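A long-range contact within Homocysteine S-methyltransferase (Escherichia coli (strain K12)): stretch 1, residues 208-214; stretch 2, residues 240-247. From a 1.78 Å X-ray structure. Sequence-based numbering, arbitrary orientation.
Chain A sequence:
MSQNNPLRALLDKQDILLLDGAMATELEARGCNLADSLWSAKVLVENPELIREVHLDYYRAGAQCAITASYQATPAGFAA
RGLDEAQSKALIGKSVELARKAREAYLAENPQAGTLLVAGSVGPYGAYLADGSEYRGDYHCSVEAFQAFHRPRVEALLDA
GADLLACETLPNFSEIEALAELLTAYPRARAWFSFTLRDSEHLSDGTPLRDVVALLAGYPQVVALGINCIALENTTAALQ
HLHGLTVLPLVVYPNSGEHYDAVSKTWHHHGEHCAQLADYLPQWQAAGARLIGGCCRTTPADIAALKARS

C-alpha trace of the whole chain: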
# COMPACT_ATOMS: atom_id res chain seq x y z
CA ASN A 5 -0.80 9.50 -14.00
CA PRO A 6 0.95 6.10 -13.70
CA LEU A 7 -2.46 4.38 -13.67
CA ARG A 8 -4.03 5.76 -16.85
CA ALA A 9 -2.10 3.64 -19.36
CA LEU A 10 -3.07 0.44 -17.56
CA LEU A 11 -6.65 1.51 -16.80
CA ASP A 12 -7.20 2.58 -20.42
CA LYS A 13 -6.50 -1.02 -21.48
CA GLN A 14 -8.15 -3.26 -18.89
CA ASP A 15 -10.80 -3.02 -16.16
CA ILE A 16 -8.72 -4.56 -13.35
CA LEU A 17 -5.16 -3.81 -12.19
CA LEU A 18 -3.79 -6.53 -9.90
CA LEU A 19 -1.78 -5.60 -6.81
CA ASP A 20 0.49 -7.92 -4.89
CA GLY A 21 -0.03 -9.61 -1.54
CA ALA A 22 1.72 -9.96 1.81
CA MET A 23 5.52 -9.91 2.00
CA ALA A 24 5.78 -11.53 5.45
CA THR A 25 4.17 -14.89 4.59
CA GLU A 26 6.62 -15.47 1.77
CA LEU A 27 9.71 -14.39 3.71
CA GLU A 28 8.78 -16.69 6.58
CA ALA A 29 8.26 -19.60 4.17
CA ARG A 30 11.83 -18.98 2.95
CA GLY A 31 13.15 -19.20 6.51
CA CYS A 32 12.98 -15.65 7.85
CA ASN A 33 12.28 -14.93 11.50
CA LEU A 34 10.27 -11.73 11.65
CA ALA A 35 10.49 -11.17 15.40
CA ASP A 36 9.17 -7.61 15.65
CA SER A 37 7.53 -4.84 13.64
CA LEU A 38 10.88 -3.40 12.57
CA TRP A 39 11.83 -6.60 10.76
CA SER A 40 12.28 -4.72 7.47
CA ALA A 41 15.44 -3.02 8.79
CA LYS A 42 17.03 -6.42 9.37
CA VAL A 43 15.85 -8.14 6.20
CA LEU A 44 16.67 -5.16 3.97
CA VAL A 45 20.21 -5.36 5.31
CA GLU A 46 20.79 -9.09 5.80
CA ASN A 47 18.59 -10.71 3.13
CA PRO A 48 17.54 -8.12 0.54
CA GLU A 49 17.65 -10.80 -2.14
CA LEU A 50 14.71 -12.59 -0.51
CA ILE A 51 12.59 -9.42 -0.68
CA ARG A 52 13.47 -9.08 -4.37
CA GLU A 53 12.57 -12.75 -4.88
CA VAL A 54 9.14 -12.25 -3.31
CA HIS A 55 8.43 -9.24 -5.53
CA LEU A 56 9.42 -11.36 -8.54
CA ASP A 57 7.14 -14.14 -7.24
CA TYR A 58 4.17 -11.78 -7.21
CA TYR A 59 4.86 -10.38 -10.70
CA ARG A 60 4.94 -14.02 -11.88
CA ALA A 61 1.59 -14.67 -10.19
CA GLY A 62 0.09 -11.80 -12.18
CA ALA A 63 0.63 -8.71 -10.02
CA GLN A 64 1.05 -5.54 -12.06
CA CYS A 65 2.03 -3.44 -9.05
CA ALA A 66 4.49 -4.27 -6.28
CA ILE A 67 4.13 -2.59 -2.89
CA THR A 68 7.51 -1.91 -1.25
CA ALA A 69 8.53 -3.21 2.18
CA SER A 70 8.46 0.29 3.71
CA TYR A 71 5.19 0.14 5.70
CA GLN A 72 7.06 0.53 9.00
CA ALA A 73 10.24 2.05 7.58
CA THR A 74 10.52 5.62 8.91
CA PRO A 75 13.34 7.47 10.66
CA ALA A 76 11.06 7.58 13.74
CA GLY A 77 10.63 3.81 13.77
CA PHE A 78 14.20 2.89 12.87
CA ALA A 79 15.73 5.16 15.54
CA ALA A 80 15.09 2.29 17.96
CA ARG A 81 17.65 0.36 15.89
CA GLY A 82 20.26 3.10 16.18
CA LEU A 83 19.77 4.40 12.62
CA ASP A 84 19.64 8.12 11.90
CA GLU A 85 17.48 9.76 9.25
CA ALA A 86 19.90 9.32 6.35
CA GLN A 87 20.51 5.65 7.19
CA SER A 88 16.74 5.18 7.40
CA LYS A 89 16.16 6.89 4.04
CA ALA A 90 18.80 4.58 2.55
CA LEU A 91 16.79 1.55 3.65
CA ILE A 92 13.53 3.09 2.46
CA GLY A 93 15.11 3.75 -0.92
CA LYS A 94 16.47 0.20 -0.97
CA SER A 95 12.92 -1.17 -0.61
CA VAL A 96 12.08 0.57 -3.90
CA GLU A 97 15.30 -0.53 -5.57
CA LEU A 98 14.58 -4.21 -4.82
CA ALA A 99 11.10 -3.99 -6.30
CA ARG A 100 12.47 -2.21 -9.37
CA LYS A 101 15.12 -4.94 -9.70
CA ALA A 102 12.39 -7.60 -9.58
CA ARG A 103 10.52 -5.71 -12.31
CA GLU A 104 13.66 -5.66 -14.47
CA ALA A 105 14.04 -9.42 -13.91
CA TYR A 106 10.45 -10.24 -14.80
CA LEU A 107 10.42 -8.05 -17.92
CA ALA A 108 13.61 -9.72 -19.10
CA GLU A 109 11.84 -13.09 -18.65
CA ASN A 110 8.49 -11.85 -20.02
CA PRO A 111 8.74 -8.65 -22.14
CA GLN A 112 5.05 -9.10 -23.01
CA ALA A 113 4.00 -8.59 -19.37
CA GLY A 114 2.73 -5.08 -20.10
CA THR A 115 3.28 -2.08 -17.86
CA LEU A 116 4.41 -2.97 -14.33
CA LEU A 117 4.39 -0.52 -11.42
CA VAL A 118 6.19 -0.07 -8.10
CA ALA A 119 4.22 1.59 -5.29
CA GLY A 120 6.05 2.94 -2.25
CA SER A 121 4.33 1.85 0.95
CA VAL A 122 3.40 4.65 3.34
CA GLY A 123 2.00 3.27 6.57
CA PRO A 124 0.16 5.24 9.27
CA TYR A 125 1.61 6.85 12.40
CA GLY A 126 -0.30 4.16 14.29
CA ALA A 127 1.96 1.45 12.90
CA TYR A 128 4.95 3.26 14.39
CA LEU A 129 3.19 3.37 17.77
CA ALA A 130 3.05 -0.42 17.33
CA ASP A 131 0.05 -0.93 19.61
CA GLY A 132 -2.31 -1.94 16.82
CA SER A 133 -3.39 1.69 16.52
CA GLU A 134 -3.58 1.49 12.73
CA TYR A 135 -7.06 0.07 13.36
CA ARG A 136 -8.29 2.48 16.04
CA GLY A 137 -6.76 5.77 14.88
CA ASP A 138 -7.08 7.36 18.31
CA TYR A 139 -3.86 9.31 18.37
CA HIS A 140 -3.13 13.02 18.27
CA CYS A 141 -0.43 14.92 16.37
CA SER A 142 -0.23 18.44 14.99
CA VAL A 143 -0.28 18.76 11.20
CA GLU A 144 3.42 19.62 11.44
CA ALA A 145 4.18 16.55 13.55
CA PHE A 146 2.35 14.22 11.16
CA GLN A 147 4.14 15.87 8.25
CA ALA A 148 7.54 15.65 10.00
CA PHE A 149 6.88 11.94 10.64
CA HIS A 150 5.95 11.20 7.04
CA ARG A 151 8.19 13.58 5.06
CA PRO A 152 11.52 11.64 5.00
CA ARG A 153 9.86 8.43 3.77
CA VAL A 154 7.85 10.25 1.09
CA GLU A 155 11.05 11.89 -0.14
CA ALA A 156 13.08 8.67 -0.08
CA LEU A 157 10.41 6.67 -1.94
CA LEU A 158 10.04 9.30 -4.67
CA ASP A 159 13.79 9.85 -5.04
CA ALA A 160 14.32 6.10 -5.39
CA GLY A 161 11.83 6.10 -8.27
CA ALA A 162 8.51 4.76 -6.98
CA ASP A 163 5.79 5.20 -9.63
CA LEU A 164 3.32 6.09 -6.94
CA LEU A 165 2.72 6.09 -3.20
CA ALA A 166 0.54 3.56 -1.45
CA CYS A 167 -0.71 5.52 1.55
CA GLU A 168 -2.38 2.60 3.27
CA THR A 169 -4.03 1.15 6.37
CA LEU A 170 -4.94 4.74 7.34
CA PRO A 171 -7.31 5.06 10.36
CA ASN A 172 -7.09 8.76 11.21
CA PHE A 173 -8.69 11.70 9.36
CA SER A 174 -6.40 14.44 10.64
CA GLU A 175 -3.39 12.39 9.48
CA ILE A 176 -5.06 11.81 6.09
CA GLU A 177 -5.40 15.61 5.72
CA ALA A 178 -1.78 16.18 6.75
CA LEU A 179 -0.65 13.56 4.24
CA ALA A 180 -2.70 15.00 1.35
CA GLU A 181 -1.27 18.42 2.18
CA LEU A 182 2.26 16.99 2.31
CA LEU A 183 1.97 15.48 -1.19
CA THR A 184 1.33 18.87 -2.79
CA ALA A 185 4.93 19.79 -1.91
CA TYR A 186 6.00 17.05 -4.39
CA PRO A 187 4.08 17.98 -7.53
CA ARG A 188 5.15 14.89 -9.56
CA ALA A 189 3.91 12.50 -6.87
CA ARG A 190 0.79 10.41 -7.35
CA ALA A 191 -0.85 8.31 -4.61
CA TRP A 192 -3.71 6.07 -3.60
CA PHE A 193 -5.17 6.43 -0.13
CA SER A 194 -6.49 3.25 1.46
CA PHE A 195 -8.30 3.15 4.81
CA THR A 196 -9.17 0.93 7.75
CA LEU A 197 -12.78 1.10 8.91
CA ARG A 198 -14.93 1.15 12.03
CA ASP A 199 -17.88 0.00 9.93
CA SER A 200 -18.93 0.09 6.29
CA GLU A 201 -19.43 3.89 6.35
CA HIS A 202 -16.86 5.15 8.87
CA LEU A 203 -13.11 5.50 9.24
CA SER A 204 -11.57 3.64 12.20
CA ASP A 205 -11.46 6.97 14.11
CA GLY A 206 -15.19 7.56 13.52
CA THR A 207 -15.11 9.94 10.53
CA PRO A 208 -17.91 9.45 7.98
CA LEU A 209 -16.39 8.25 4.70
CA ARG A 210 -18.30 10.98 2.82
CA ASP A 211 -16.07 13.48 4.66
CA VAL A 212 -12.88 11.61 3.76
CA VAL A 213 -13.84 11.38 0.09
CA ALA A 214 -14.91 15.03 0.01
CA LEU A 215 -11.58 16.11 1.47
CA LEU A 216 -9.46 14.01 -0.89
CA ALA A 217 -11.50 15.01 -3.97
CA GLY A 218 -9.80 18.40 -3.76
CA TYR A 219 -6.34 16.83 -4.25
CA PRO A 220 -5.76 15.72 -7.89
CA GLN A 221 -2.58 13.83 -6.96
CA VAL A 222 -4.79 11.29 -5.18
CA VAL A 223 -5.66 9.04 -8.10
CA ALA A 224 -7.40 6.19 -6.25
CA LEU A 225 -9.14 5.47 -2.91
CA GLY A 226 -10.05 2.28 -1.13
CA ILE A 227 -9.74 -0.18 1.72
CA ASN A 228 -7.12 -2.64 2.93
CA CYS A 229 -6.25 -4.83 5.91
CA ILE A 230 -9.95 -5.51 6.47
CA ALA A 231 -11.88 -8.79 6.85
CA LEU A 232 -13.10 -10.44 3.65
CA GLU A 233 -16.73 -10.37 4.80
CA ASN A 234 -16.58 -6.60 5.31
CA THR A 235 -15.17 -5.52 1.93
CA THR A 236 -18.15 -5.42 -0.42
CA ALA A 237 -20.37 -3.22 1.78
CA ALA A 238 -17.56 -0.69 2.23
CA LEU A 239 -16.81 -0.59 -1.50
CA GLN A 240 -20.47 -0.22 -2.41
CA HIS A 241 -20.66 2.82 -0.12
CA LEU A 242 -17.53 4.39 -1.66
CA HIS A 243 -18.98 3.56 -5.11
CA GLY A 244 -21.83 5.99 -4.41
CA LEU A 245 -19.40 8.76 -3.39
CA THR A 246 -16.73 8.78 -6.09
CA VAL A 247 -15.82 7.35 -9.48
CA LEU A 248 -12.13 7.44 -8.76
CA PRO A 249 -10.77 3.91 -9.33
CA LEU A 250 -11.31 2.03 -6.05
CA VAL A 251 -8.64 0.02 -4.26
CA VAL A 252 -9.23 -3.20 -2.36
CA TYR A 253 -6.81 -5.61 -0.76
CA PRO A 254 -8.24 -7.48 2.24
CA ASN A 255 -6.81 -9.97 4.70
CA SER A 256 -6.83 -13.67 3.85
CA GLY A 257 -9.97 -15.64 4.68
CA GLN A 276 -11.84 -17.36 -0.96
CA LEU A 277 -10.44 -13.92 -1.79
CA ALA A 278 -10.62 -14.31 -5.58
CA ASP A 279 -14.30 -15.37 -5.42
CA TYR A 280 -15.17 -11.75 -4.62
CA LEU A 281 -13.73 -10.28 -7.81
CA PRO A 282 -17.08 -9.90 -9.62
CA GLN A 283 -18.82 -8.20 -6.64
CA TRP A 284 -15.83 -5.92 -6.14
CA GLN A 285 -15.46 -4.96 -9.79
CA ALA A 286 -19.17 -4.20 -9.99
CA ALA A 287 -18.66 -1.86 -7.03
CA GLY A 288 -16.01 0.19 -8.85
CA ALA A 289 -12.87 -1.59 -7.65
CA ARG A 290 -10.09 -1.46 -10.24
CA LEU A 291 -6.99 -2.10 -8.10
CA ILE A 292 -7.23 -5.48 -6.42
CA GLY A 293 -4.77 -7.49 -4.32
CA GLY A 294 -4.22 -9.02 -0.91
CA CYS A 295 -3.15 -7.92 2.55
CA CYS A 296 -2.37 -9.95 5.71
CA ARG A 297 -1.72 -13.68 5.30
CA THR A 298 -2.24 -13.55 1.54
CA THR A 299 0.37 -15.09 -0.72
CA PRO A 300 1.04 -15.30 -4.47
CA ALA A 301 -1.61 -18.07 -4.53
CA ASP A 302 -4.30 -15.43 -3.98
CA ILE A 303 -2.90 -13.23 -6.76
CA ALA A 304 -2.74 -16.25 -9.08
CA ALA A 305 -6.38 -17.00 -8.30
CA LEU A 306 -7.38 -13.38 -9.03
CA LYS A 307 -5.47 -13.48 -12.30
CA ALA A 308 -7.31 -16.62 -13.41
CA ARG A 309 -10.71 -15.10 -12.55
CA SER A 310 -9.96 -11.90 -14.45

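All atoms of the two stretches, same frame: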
# COMPACT_ATOMS: atom_id res chain seq x y z
N PRO A 208 -17.11 9.93 9.12
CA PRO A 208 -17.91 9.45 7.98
C PRO A 208 -17.08 9.42 6.69
O PRO A 208 -16.35 10.37 6.42
CB PRO A 208 -19.04 10.49 7.88
CG PRO A 208 -19.14 11.06 9.27
CD PRO A 208 -17.72 11.11 9.76
N LEU A 209 -17.18 8.35 5.92
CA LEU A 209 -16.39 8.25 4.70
C LEU A 209 -16.73 9.35 3.69
O LEU A 209 -15.86 9.74 2.90
CB LEU A 209 -16.57 6.88 4.05
CG LEU A 209 -15.79 5.75 4.74
CD1 LEU A 209 -16.21 4.39 4.19
CD2 LEU A 209 -14.30 5.99 4.57
N ARG A 210 -17.96 9.88 3.71
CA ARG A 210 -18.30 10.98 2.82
C ARG A 210 -17.37 12.17 3.07
O ARG A 210 -16.99 12.87 2.13
CB ARG A 210 -19.78 11.39 2.99
CG ARG A 210 -20.11 12.12 4.29
CD ARG A 210 -21.60 12.48 4.39
NE ARG A 210 -22.31 11.47 5.17
CZ ARG A 210 -22.56 11.56 6.47
NH1 ARG A 210 -23.18 10.58 7.10
NH2 ARG A 210 -22.19 12.65 7.13
N ASP A 211 -16.97 12.38 4.32
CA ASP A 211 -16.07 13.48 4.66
C ASP A 211 -14.64 13.23 4.18
O ASP A 211 -13.94 14.17 3.79
CB ASP A 211 -16.07 13.74 6.17
CG ASP A 211 -17.42 14.20 6.69
OD1 ASP A 211 -18.18 14.77 5.89
OD2 ASP A 211 -17.72 14.00 7.88
N VAL A 212 -14.22 11.97 4.21
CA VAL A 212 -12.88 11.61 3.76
C VAL A 212 -12.79 11.79 2.25
O VAL A 212 -11.85 12.39 1.74
CB VAL A 212 -12.51 10.16 4.14
CG1 VAL A 212 -11.08 9.85 3.70
CG2 VAL A 212 -12.67 9.96 5.65
N VAL A 213 -13.80 11.28 1.54
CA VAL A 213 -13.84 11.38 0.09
C VAL A 213 -13.92 12.84 -0.34
O VAL A 213 -13.23 13.26 -1.27
CB VAL A 213 -15.06 10.60 -0.49
CG1 VAL A 213 -15.22 10.89 -1.97
CG2 VAL A 213 -14.92 9.11 -0.24
N ALA A 214 -14.75 13.62 0.34
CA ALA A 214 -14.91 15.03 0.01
C ALA A 214 -13.59 15.77 0.17
O ALA A 214 -13.21 16.58 -0.68
CB ALA A 214 -16.00 15.66 0.87
N GLN A 240 -19.20 -0.69 -1.85
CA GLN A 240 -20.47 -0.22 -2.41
C GLN A 240 -20.78 1.19 -1.91
O GLN A 240 -21.30 2.01 -2.66
CB GLN A 240 -21.61 -1.19 -2.06
CG GLN A 240 -21.58 -2.45 -2.89
CD GLN A 240 -22.52 -3.53 -2.39
OE1 GLN A 240 -22.97 -3.50 -1.24
NE2 GLN A 240 -22.80 -4.51 -3.24
N HIS A 241 -20.43 1.48 -0.66
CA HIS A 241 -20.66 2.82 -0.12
C HIS A 241 -19.75 3.84 -0.82
O HIS A 241 -20.21 4.90 -1.25
CB HIS A 241 -20.45 2.83 1.39
CG HIS A 241 -20.76 4.15 2.04
ND1 HIS A 241 -22.03 4.68 2.10
CD2 HIS A 241 -19.95 5.04 2.66
CE1 HIS A 241 -21.99 5.84 2.73
NE2 HIS A 241 -20.74 6.09 3.08
N LEU A 242 -18.46 3.52 -0.94
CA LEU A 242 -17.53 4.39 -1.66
C LEU A 242 -17.95 4.59 -3.12
O LEU A 242 -17.82 5.67 -3.67
CB LEU A 242 -16.11 3.81 -1.61
CG LEU A 242 -15.45 3.82 -0.23
CD1 LEU A 242 -14.13 3.06 -0.28
CD2 LEU A 242 -15.20 5.27 0.22
N HIS A 243 -18.50 3.54 -3.73
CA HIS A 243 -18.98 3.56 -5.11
C HIS A 243 -20.05 4.63 -5.36
O HIS A 243 -20.18 5.15 -6.47
CB HIS A 243 -19.53 2.16 -5.45
CG HIS A 243 -19.93 1.97 -6.88
ND1 HIS A 243 -19.19 2.42 -7.94
CD2 HIS A 243 -21.02 1.36 -7.42
CE1 HIS A 243 -19.78 2.09 -9.08
NE2 HIS A 243 -20.90 1.45 -8.79
N GLY A 244 -20.80 4.97 -4.31
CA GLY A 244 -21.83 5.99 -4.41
C GLY A 244 -21.30 7.40 -4.16
O GLY A 244 -22.03 8.38 -4.31
N LEU A 245 -20.02 7.49 -3.79
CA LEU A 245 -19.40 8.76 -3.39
C LEU A 245 -18.35 9.28 -4.37
O LEU A 245 -18.03 10.46 -4.38
CB LEU A 245 -18.75 8.62 -2.01
CG LEU A 245 -19.66 8.28 -0.84
CD1 LEU A 245 -18.82 8.02 0.39
CD2 LEU A 245 -20.64 9.41 -0.60
N THR A 246 -17.80 8.39 -5.18
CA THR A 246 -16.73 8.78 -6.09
C THR A 246 -16.66 7.81 -7.27
O THR A 246 -17.10 6.66 -7.16
CB THR A 246 -15.37 8.82 -5.36
OG1 THR A 246 -14.32 9.13 -6.29
CG2 THR A 246 -15.09 7.48 -4.74
N VAL A 247 -16.12 8.26 -8.39
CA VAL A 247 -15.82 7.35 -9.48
C VAL A 247 -14.32 7.30 -9.73
O VAL A 247 -13.87 6.82 -10.77
CB VAL A 247 -16.57 7.73 -10.78
CG1 VAL A 247 -18.04 7.42 -10.65
CG2 VAL A 247 -16.37 9.19 -11.11
O HOH W 1 -20.42 8.42 4.67

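The contact is chiefly apolar. Four leucine and valine side chains meet in it: L209 and V213 from stretch 1, L242 and L245 from stretch 2. L209 and V213 lie one helical turn apart, linked by the backbone hydrogen bond from V213 N to L209 O (2.9 Å), so both CA-to-CB bonds point toward the other stretch. L242 CD2 touches both residues, 4.2 Å from L209 CD1 and 3.9 Å from V213 CG2. Its CA-to-CB bond runs sideways, but with chi1 m and chi2 t the end of the side chain comes nearer. L245 CD1 likewise serves both, at 4.4 Å from L209 CB and 4.1 Å from V213 CG2. All four separations are van der Waals distances.

Several further contacts involve backbone or polar residues without hydrogen bonding. L245 CD1 rests against the start of the helix, 3.9 Å from R210 CA, while the end of the R210 side chain leads away and its guanidinium takes no part. V213 CG1 packs 3.7 Å from L245 O and 4.0 Å from T246 CB, extending the valine's contact beyond the two leucines. The H241 ring meets L209 at its edge: L209 CB lies near the ring plane, 4.1 Å from H241 CD2, so this is not stacking.

No direct hydrogen bond joins the stretches; the polar link is water 1. It accepts from R210 N at 3.0 Å and lies 2.8 Å from H241 NE2, a hydrogen bond whose direction the geometry leaves open. R210 N is in the first turn of its helix, where an amide has no carbonyl one turn earlier within the helix to bind, and the water occupies that site.

Together the contacts bury 294 Å², summed over both sides, with V213 contributing the largest single share, 69 Å².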